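PDB 4AO9: beta-phenylalanine aminotransferase from Variovorax paradoxus, which catalyses the pyridoxal-5'-phosphate-dependent transamination of beta-phenylalanine, as a member of the class-III aminotransferase family. Local coordinates for residues D110-A115 / N324-A329; A368-G373 / H381-D386; G398-L403 / L449-N454. One frame throughout, in Å; residues are numbered along the deposited sequence.

How the interactions relate
From the N terminus, interaction 1 closes the longest loop: 208 residues separate segment 110-115, on helix 106-117, from segment 324-329, at the start of helix 325-337. Interaction 2 then closes a short hairpin of strands 370-374 and 377-381, with seven residues between segments 368-373 and 381-386. Interaction 3 brings the start of helix 398-410 against the C-terminal tail, 45 residues further on. The three follow in series; none nests in or crosses another. Interaction 1 lies across the chain's centre from the other two, its centre about 41 Å from that of interaction 2. Interactions 2 and 3 are neighbours, centres about 11 Å apart, joined where Ala368 pairs with Pro451 and Phe382 packs on Leu400.

Interaction 1: residues D110-A115 / N324-A329; sequences DAVIEA and NVMTMA
Ala111 and Ala115 on helix 106-117 face Ala329 on the first turns of helix 325-337, where the two short helical segments run roughly antiparallel at 144° with their axes coming within 8.4 Å. The small alanine side chains are consistent with so close an approach. The CB of Ala115 meets the CB of Ala329 at 3.8 Å, methyl on methyl. A turn back, the same Ala329 CB rests on the carbonyl oxygen of Ala111, 3.7 Å from that O, so a single methyl fits between two successive turns of the partner helix. Ala115 in turn sits over the opening turn of 325-329, its CB 3.8 Å from the backbone O of Val325 and 4.3 Å from Val325 CG2.

To one side of this alanine patch, Val112 and Met326 bring larger groups together. Val112 turns CG1 anti to its own nitrogen (chi1 171°), and this branch meets the terminal methyl of Met326, CG1 to CE 3.5 Å. The methionine chain bends at its last torsion (chi3 71°), and the two side chains cross obliquely. Asn324 is the N-cap of the second helix: its OD1 accepts from Thr327 N at 2.8 Å, the donor lying above the carbonyl plane, while its ND2 gives a bond to Thr327 OG1. Thr327 OG1 is also bonded to Ser294 O.

The second subunit covers part of the same region, with its Met116 on Val112 and its Met293 on Met326. The chemistry is therefore that of a close helix pair built on small apolar residues, held by van der Waals packing rather than by polar bonds, with the Val112-Met326 side carried on into the dimer interface.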
loop_
_atom_site.group_PDB
_atom_site.type_symbol
_atom_site.label_atom_id
_atom_site.label_comp_id
_atom_site.label_asym_id
_atom_site.label_seq_id
_atom_site.Cartn_x
_atom_site.Cartn_y
_atom_site.Cartn_z
ATOM N N ASP A 110 8.686 4.827 -20.903
ATOM C CA ASP A 110 7.836 4.663 -22.090
ATOM C C ASP A 110 6.632 3.747 -21.833
ATOM O O ASP A 110 5.543 4.007 -22.347
ATOM C CB ASP A 110 8.651 4.175 -23.294
ATOM C CG ASP A 110 9.641 5.218 -23.800
ATOM O OD1 ASP A 110 9.528 6.406 -23.435
ATOM O OD2 ASP A 110 10.543 4.832 -24.567
ATOM N N ALA A 111 6.823 2.701 -21.028
ATOM C CA ALA A 111 5.711 1.823 -20.673
ATOM C C ALA A 111 4.656 2.574 -19.870
ATOM O O ALA A 111 3.463 2.415 -20.104
ATOM C CB ALA A 111 6.211 0.617 -19.907
ATOM N N VAL A 112 5.100 3.391 -18.925
ATOM C CA VAL A 112 4.186 4.174 -18.101
ATOM C C VAL A 112 3.447 5.204 -18.958
ATOM O O VAL A 112 2.227 5.364 -18.826
ATOM C CB VAL A 112 4.937 4.857 -16.921
ATOM C CG1 VAL A 112 4.037 5.860 -16.188
ATOM C CG2 VAL A 112 5.452 3.809 -15.945
ATOM N N ILE A 113 4.175 5.902 -19.827
ATOM C CA ILE A 113 3.551 6.888 -20.718
ATOM C C ILE A 113 2.489 6.236 -21.612
ATOM O O ILE A 113 1.375 6.753 -21.741
ATOM C CB ILE A 113 4.612 7.633 -21.562
ATOM C CG1 ILE A 113 5.432 8.558 -20.659
ATOM C CG2 ILE A 113 3.965 8.408 -22.732
ATOM C CD1 ILE A 113 6.618 9.227 -21.339
ATOM N N GLU A 114 2.831 5.105 -22.221
ATOM C CA GLU A 114 1.872 4.392 -23.064
ATOM C C GLU A 114 0.629 3.968 -22.268
ATOM O O GLU A 114 -0.493 4.103 -22.758
ATOM C CB GLU A 114 2.510 3.186 -23.760
ATOM C CG GLU A 114 1.544 2.449 -24.687
ATOM C CD GLU A 114 2.181 1.329 -25.503
ATOM O OE1 GLU A 114 3.417 1.119 -25.420
ATOM O OE2 GLU A 114 1.424 0.658 -26.243
ATOM N N ALA A 115 0.827 3.475 -21.044
ATOM C CA ALA A 115 -0.309 3.109 -20.189
ATOM C C ALA A 115 -1.200 4.313 -19.898
ATOM O O ALA A 115 -2.430 4.220 -20.010
ATOM C CB ALA A 115 0.166 2.471 -18.896
ATOM N N ASN A 324 -3.456 -1.360 -10.898
ATOM C CA ASN A 324 -3.394 -0.139 -11.696
ATOM C C ASN A 324 -2.522 -0.319 -12.928
ATOM O O ASN A 324 -1.479 -0.968 -12.862
ATOM C CB ASN A 324 -2.951 1.049 -10.847
ATOM C CG ASN A 324 -1.471 1.094 -10.638
ATOM O OD1 ASN A 324 -0.715 1.571 -11.496
ATOM N ND2 ASN A 324 -1.031 0.615 -9.471
ATOM N N VAL A 325 -2.959 0.247 -14.051
ATOM C CA VAL A 325 -2.296 -0.016 -15.323
ATOM C C VAL A 325 -0.860 0.464 -15.397
ATOM O O VAL A 325 -0.058 -0.106 -16.134
ATOM C CB VAL A 325 -3.081 0.534 -16.543
ATOM C CG1 VAL A 325 -4.372 -0.224 -16.736
ATOM C CG2 VAL A 325 -3.309 2.037 -16.430
ATOM N N MET A 326 -0.521 1.507 -14.641
ATOM C CA MET A 326 0.852 2.010 -14.694
ATOM C C MET A 326 1.838 1.024 -14.071
ATOM O O MET A 326 2.869 0.720 -14.665
ATOM C CB MET A 326 0.926 3.386 -14.041
ATOM C CG MET A 326 0.180 4.437 -14.868
ATOM S SD MET A 326 -0.136 5.940 -13.948
ATOM C CE MET A 326 1.530 6.598 -13.837
ATOM N N THR A 327 1.508 0.519 -12.888
ATOM C CA THR A 327 2.300 -0.542 -12.257
ATOM C C THR A 327 2.360 -1.798 -13.125
ATOM O O THR A 327 3.431 -2.374 -13.308
ATOM C CB THR A 327 1.753 -0.904 -10.857
ATOM O OG1 THR A 327 1.849 0.257 -10.009
ATOM C CG2 THR A 327 2.531 -2.077 -10.227
ATOM N N MET A 328 1.223 -2.219 -13.663
ATOM C CA MET A 328 1.184 -3.439 -14.479
ATOM C C MET A 328 2.076 -3.286 -15.714
ATOM O O MET A 328 2.806 -4.212 -16.074
ATOM C CB MET A 328 -0.247 -3.790 -14.902
ATOM C CG MET A 328 -1.242 -4.016 -13.748
ATOM S SD MET A 328 -0.925 -5.399 -12.632
ATOM C CE MET A 328 -0.075 -4.602 -11.267
ATOM N N ALA A 329 2.022 -2.117 -16.349
ATOM C CA ALA A 329 2.846 -1.848 -17.527
ATOM C C ALA A 329 4.329 -1.769 -17.162
ATOM O O ALA A 329 5.177 -2.373 -17.834
ATOM C CB ALA A 329 2.387 -0.560 -18.202
#

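Interaction 2: residues A368-G373 / H381-D386; sequences AMQFTG and HFVQGD
The amide nitrogen of Gln370 grips two backbone carbonyls of the facing segment at once: NE2 donates to Gly385 O at 2.8 Å and to Val383 O at 3.0 Å. Both bonds are nearly straight, 177° and 174°, and both acceptors lie in the plane of the glutamine amide, so each N-H has its own target and the group is fixed in rotation. The acceptors are used differently. The donor lies in the carbonyl plane of Gly385 but well above that of Val383. To get there CG sits between the backbone N and carbonyl carbon (chi1 63°), and the chain then runs out extended.

Beside this clamp, Gln370 and His381 form an ordinary antiparallel hydrogen-bonded pair, with Gln370 N bonded to His381 O and His381 N to Gln370 O. Next to it, the CA of Met369 approaches His381 O at 3.3 Å, a CA-H...O contact.

Two side-chain pairs flank the pairing. Met369, fully extended, runs alongside Phe382, pointing the same way, and its SD comes 3.6 Å from CE1 in an oblique Met-aromatic contact. Thr372 OG1 lies in the plane of the His381 imidazole, at its edge, 3.1 Å from NE2; both Thr372 OG1 and His381 NE2 are hydrogen-bonded to Gly234 O.

Past His381 the second segment leaves regular strand pairing, and the glutamine amide takes over as the bridge. The side chain thus stands in for backbone bonds, holding the irregular segment 383-385 against strand 370-374, while Gly234 O ties the Thr372 and His381 side chains to the loop that carries Gly234.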
loop_
_atom_site.group_PDB
_atom_site.type_symbol
_atom_site.label_atom_id
_atom_site.label_comp_id
_atom_site.label_asym_id
_atom_site.label_seq_id
_atom_site.Cartn_x
_atom_site.Cartn_y
_atom_site.Cartn_z
ATOM N N ALA A 368 38.138 -5.041 12.129
ATOM C CA ALA A 368 36.885 -5.746 12.390
ATOM C C ALA A 368 35.767 -5.083 11.578
ATOM O O ALA A 368 34.955 -4.310 12.098
ATOM C CB ALA A 368 36.563 -5.752 13.873
ATOM N N MET A 369 35.784 -5.382 10.285
ATOM C CA MET A 369 34.832 -4.858 9.319
ATOM C C MET A 369 34.635 -5.951 8.276
ATOM O O MET A 369 35.583 -6.632 7.879
ATOM C CB MET A 369 35.363 -3.567 8.688
ATOM C CG MET A 369 34.363 -2.822 7.808
ATOM S SD MET A 369 35.121 -1.375 7.032
ATOM C CE MET A 369 33.672 -0.675 6.238
ATOM N N GLN A 370 33.390 -6.148 7.863
ATOM C CA GLN A 370 33.089 -7.153 6.858
ATOM C C GLN A 370 31.811 -6.764 6.132
ATOM O O GLN A 370 31.080 -5.879 6.571
ATOM C CB GLN A 370 32.918 -8.527 7.503
ATOM C CG GLN A 370 31.754 -8.616 8.473
ATOM C CD GLN A 370 31.620 -10.003 9.031
ATOM O OE1 GLN A 370 31.206 -10.928 8.334
ATOM N NE2 GLN A 370 31.986 -10.163 10.290
ATOM N N PHE A 371 31.566 -7.433 5.014
ATOM C CA PHE A 371 30.337 -7.257 4.259
ATOM C C PHE A 371 29.642 -8.602 4.162
ATOM O O PHE A 371 30.230 -9.579 3.704
ATOM C CB PHE A 371 30.650 -6.700 2.871
ATOM C CG PHE A 371 31.087 -5.261 2.885
ATOM C CD1 PHE A 371 32.378 -4.908 3.297
ATOM C CD2 PHE A 371 30.205 -4.247 2.502
ATOM C CE1 PHE A 371 32.778 -3.572 3.324
ATOM C CE2 PHE A 371 30.608 -2.912 2.511
ATOM C CZ PHE A 371 31.894 -2.572 2.926
ATOM N N THR A 372 28.403 -8.654 4.639
ATOM C CA THR A 372 27.593 -9.872 4.577
ATOM C C THR A 372 26.562 -9.756 3.459
ATOM O O THR A 372 26.182 -8.650 3.083
ATOM C CB THR A 372 26.878 -10.162 5.925
ATOM O OG1 THR A 372 26.078 -9.039 6.320
ATOM C CG2 THR A 372 27.898 -10.446 7.019
ATOM N N GLY A 373 26.125 -10.889 2.927
ATOM C CA GLY A 373 25.032 -10.889 1.960
ATOM C C GLY A 373 25.173 -11.932 0.878
ATOM O O GLY A 373 25.931 -12.903 1.027
ATOM N N HIS A 381 29.391 -4.257 8.170
ATOM C CA HIS A 381 29.243 -4.431 9.616
ATOM C C HIS A 381 30.597 -4.275 10.279
ATOM O O HIS A 381 31.585 -4.827 9.803
ATOM C CB HIS A 381 28.680 -5.812 9.970
ATOM C CG HIS A 381 27.317 -6.078 9.407
ATOM N ND1 HIS A 381 26.191 -5.405 9.831
ATOM C CD2 HIS A 381 26.902 -6.952 8.462
ATOM C CE1 HIS A 381 25.142 -5.846 9.160
ATOM N NE2 HIS A 381 25.544 -6.787 8.326
ATOM N N PHE A 382 30.630 -3.528 11.376
ATOM C CA PHE A 382 31.858 -3.372 12.159
ATOM C C PHE A 382 31.935 -4.407 13.276
ATOM O O PHE A 382 31.833 -4.094 14.461
ATOM C CB PHE A 382 31.996 -1.939 12.665
ATOM C CG PHE A 382 32.176 -0.948 11.559
ATOM C CD1 PHE A 382 33.433 -0.742 10.991
ATOM C CD2 PHE A 382 31.081 -0.260 11.047
ATOM C CE1 PHE A 382 33.603 0.159 9.950
ATOM C CE2 PHE A 382 31.237 0.642 10.010
ATOM C CZ PHE A 382 32.494 0.854 9.455
ATOM N N VAL A 383 32.091 -5.656 12.854
ATOM C CA VAL A 383 32.184 -6.793 13.758
ATOM C C VAL A 383 33.077 -7.852 13.105
ATOM O O VAL A 383 33.150 -7.944 11.875
ATOM C CB VAL A 383 30.768 -7.348 14.106
ATOM C CG1 VAL A 383 30.181 -8.156 12.945
ATOM C CG2 VAL A 383 30.799 -8.170 15.383
ATOM N N GLN A 384 33.783 -8.619 13.933
ATOM C CA GLN A 384 34.577 -9.748 13.453
ATOM C C GLN A 384 33.798 -11.051 13.651
ATOM O O GLN A 384 32.938 -11.147 14.535
ATOM C CB GLN A 384 35.948 -9.790 14.162
ATOM C CG GLN A 384 36.917 -10.914 13.724
ATOM C CD GLN A 384 37.154 -10.987 12.214
ATOM O OE1 GLN A 384 37.033 -12.057 11.611
ATOM N NE2 GLN A 384 37.489 -9.849 11.600
ATOM N N GLY A 385 34.081 -12.033 12.803
ATOM C CA GLY A 385 33.512 -13.373 12.947
ATOM C C GLY A 385 32.249 -13.595 12.139
ATOM O O GLY A 385 31.821 -12.724 11.381
ATOM N N ASP A 386 31.644 -14.767 12.313
ATOM C CA ASP A 386 30.439 -15.129 11.579
ATOM C C ASP A 386 29.236 -14.321 12.048
ATOM O O ASP A 386 28.976 -14.204 13.250
ATOM C CB ASP A 386 30.162 -16.634 11.723
ATOM C CG ASP A 386 31.200 -17.493 11.019
ATOM O OD1 ASP A 386 31.900 -16.992 10.113
ATOM O OD2 ASP A 386 31.309 -18.690 11.376
#

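Interaction 3: residues G398-L403 / L449-N454; sequences GRLRQL and LLPRAN
Leu400, on the first turns of helix 398-410, carries the aliphatic contacts with the tail, dividing its two methyls between successive tail residues. Its CD1 points at the Pro451 ring and comes 3.5 Å from the ring's CD, which is tighter than usual van der Waals contact; the ring's CG lies farther off, at 4.1 Å. The other branch, CD2, goes to Leu450, 4.0 Å from that residue's CD2. Leu400 holds CG anti to its carbonyl carbon (chi1 -61°), from where its two methyls meet the tail. One turn along the helix, Leu403 adds a looser methyl pair, its CD1 standing 4.3 Å from Leu449 CD1.

Backbone enters only marginally: the carbonyl O of Leu449 lies 4.1 Å from Leu400 CD2, a plain packing distance. The polar bonds of both segments go to other partners: Pro451 is tied through its backbone to Ala368, and Arg399 turns from the tail to make salt bridges with Asp397 and Asp27.

Leucine methyls and a proline ring thus fill the seam, and the Leu400 CD1 to Pro451 CD approach is the shortest of the contacts. Phe382 touches both Leu400 and Leu450, so the ring from the loop after strand 377-381 fills in beside them. Helix 23-40 packs against both partners, Ala25 and Ile26 touching Leu449 and Ile26 touching Arg399. The C-terminal tail leaving helix 429-445 therefore runs between helix 398-410, helix 23-40 and the segment leading into strand 370-374.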
loop_
_atom_site.group_PDB
_atom_site.type_symbol
_atom_site.label_atom_id
_atom_site.label_comp_id
_atom_site.label_asym_id
_atom_site.label_seq_id
_atom_site.Cartn_x
_atom_site.Cartn_y
_atom_site.Cartn_z
ATOM N N GLY A 398 27.398 2.187 16.465
ATOM C CA GLY A 398 26.641 2.894 15.439
ATOM C C GLY A 398 27.348 4.107 14.862
ATOM O O GLY A 398 27.063 4.515 13.734
ATOM N N ARG A 399 28.280 4.684 15.622
ATOM C CA ARG A 399 28.979 5.888 15.186
ATOM C C ARG A 399 29.895 5.570 14.010
ATOM O O ARG A 399 30.167 6.436 13.183
ATOM C CB ARG A 399 29.784 6.520 16.334
ATOM C CG ARG A 399 28.938 6.999 17.513
ATOM C CD ARG A 399 29.818 7.368 18.719
ATOM N NE ARG A 399 30.615 6.231 19.180
ATOM C CZ ARG A 399 31.697 6.318 19.952
ATOM N NH1 ARG A 399 32.146 7.496 20.369
ATOM N NH2 ARG A 399 32.345 5.213 20.297
ATOM N N LEU A 400 30.367 4.326 13.948
ATOM C CA LEU A 400 31.230 3.881 12.862
ATOM C C LEU A 400 30.477 3.788 11.538
ATOM O O LEU A 400 31.014 4.151 10.496
ATOM C CB LEU A 400 31.910 2.545 13.206
ATOM C CG LEU A 400 32.826 2.554 14.433
ATOM C CD1 LEU A 400 33.377 1.167 14.687
ATOM C CD2 LEU A 400 33.961 3.562 14.273
ATOM N N ARG A 401 29.236 3.301 11.584
ATOM C CA ARG A 401 28.368 3.311 10.403
ATOM C C ARG A 401 28.142 4.738 9.895
ATOM O O ARG A 401 28.133 4.978 8.686
ATOM C CB ARG A 401 27.020 2.646 10.707
ATOM C CG ARG A 401 27.109 1.156 11.041
ATOM C CD ARG A 401 25.745 0.493 10.855
ATOM N NE ARG A 401 25.837 -0.890 10.371
ATOM C CZ ARG A 401 24.783 -1.693 10.233
ATOM N NH1 ARG A 401 23.560 -1.264 10.533
ATOM N NH2 ARG A 401 24.943 -2.926 9.787
ATOM N N GLN A 402 27.974 5.681 10.825
ATOM C CA GLN A 402 27.788 7.086 10.438
ATOM C C GLN A 402 29.050 7.637 9.779
ATOM O O GLN A 402 28.982 8.285 8.731
ATOM C CB GLN A 402 27.390 7.949 11.634
ATOM C CG GLN A 402 26.063 7.592 12.264
ATOM C CD GLN A 402 25.696 8.554 13.366
ATOM O OE1 GLN A 402 25.359 9.717 13.108
ATOM N NE2 GLN A 402 25.759 8.083 14.601
ATOM N N LEU A 403 30.208 7.372 10.383
ATOM C CA LEU A 403 31.470 7.829 9.806
ATOM C C LEU A 403 31.667 7.291 8.388
ATOM O O LEU A 403 32.074 8.032 7.496
ATOM C CB LEU A 403 32.664 7.483 10.720
ATOM C CG LEU A 403 32.727 8.252 12.055
ATOM C CD1 LEU A 403 33.814 7.707 12.983
ATOM C CD2 LEU A 403 32.940 9.747 11.851
ATOM N N LEU A 449 40.690 4.627 14.629
ATOM C CA LEU A 449 39.341 4.626 15.197
ATOM C C LEU A 449 38.624 3.281 15.097
ATOM O O LEU A 449 37.714 2.996 15.877
ATOM C CB LEU A 449 38.478 5.706 14.532
ATOM C CG LEU A 449 38.914 7.175 14.572
ATOM C CD1 LEU A 449 38.004 8.010 13.691
ATOM C CD2 LEU A 449 38.924 7.718 15.993
ATOM N N LEU A 450 39.026 2.460 14.132
ATOM C CA LEU A 450 38.297 1.227 13.839
ATOM C C LEU A 450 38.754 0.064 14.712
ATOM O O LEU A 450 39.952 -0.096 14.936
ATOM C CB LEU A 450 38.432 0.864 12.357
ATOM C CG LEU A 450 37.950 1.909 11.343
ATOM C CD1 LEU A 450 38.316 1.474 9.933
ATOM C CD2 LEU A 450 36.444 2.185 11.464
ATOM N N PRO A 451 37.799 -0.753 15.197
ATOM C CA PRO A 451 38.139 -1.931 15.999
ATOM C C PRO A 451 39.007 -2.909 15.204
ATOM O O PRO A 451 38.900 -2.982 13.978
ATOM C CB PRO A 451 36.773 -2.549 16.316
ATOM C CG PRO A 451 35.863 -2.038 15.230
ATOM C CD PRO A 451 36.349 -0.659 14.944
ATOM N N ARG A 452 39.882 -3.628 15.903
ATOM C CA ARG A 452 40.772 -4.597 15.265
ATOM C C ARG A 452 40.142 -5.982 15.210
ATOM O O ARG A 452 39.368 -6.356 16.100
ATOM C CB ARG A 452 42.107 -4.664 16.021
ATOM C CG ARG A 452 42.784 -3.306 16.230
ATOM C CD ARG A 452 43.238 -2.692 14.920
ATOM N NE ARG A 452 44.157 -3.571 14.198
ATOM C CZ ARG A 452 44.422 -3.475 12.898
ATOM N NH1 ARG A 452 43.837 -2.539 12.163
ATOM N NH2 ARG A 452 45.270 -4.324 12.334
ATOM N N ALA A 453 40.487 -6.751 14.178
ATOM C CA ALA A 453 40.005 -8.134 14.040
ATOM C C ALA A 453 40.479 -9.019 15.204
ATOM O O ALA A 453 39.734 -9.864 15.698
ATOM C CB ALA A 453 40.452 -8.724 12.707
ATOM N N ASN A 454 41.726 -8.809 15.622
ATOM C CA ASN A 454 42.326 -9.512 16.761
ATOM C C ASN A 454 43.533 -8.734 17.271
ATOM O O ASN A 454 43.775 -7.617 16.813
ATOM C CB ASN A 454 42.730 -10.942 16.382
ATOM C CG ASN A 454 43.715 -10.998 15.220
ATOM O OD1 ASN A 454 44.645 -10.199 15.128
ATOM N ND2 ASN A 454 43.523 -11.976 14.336
#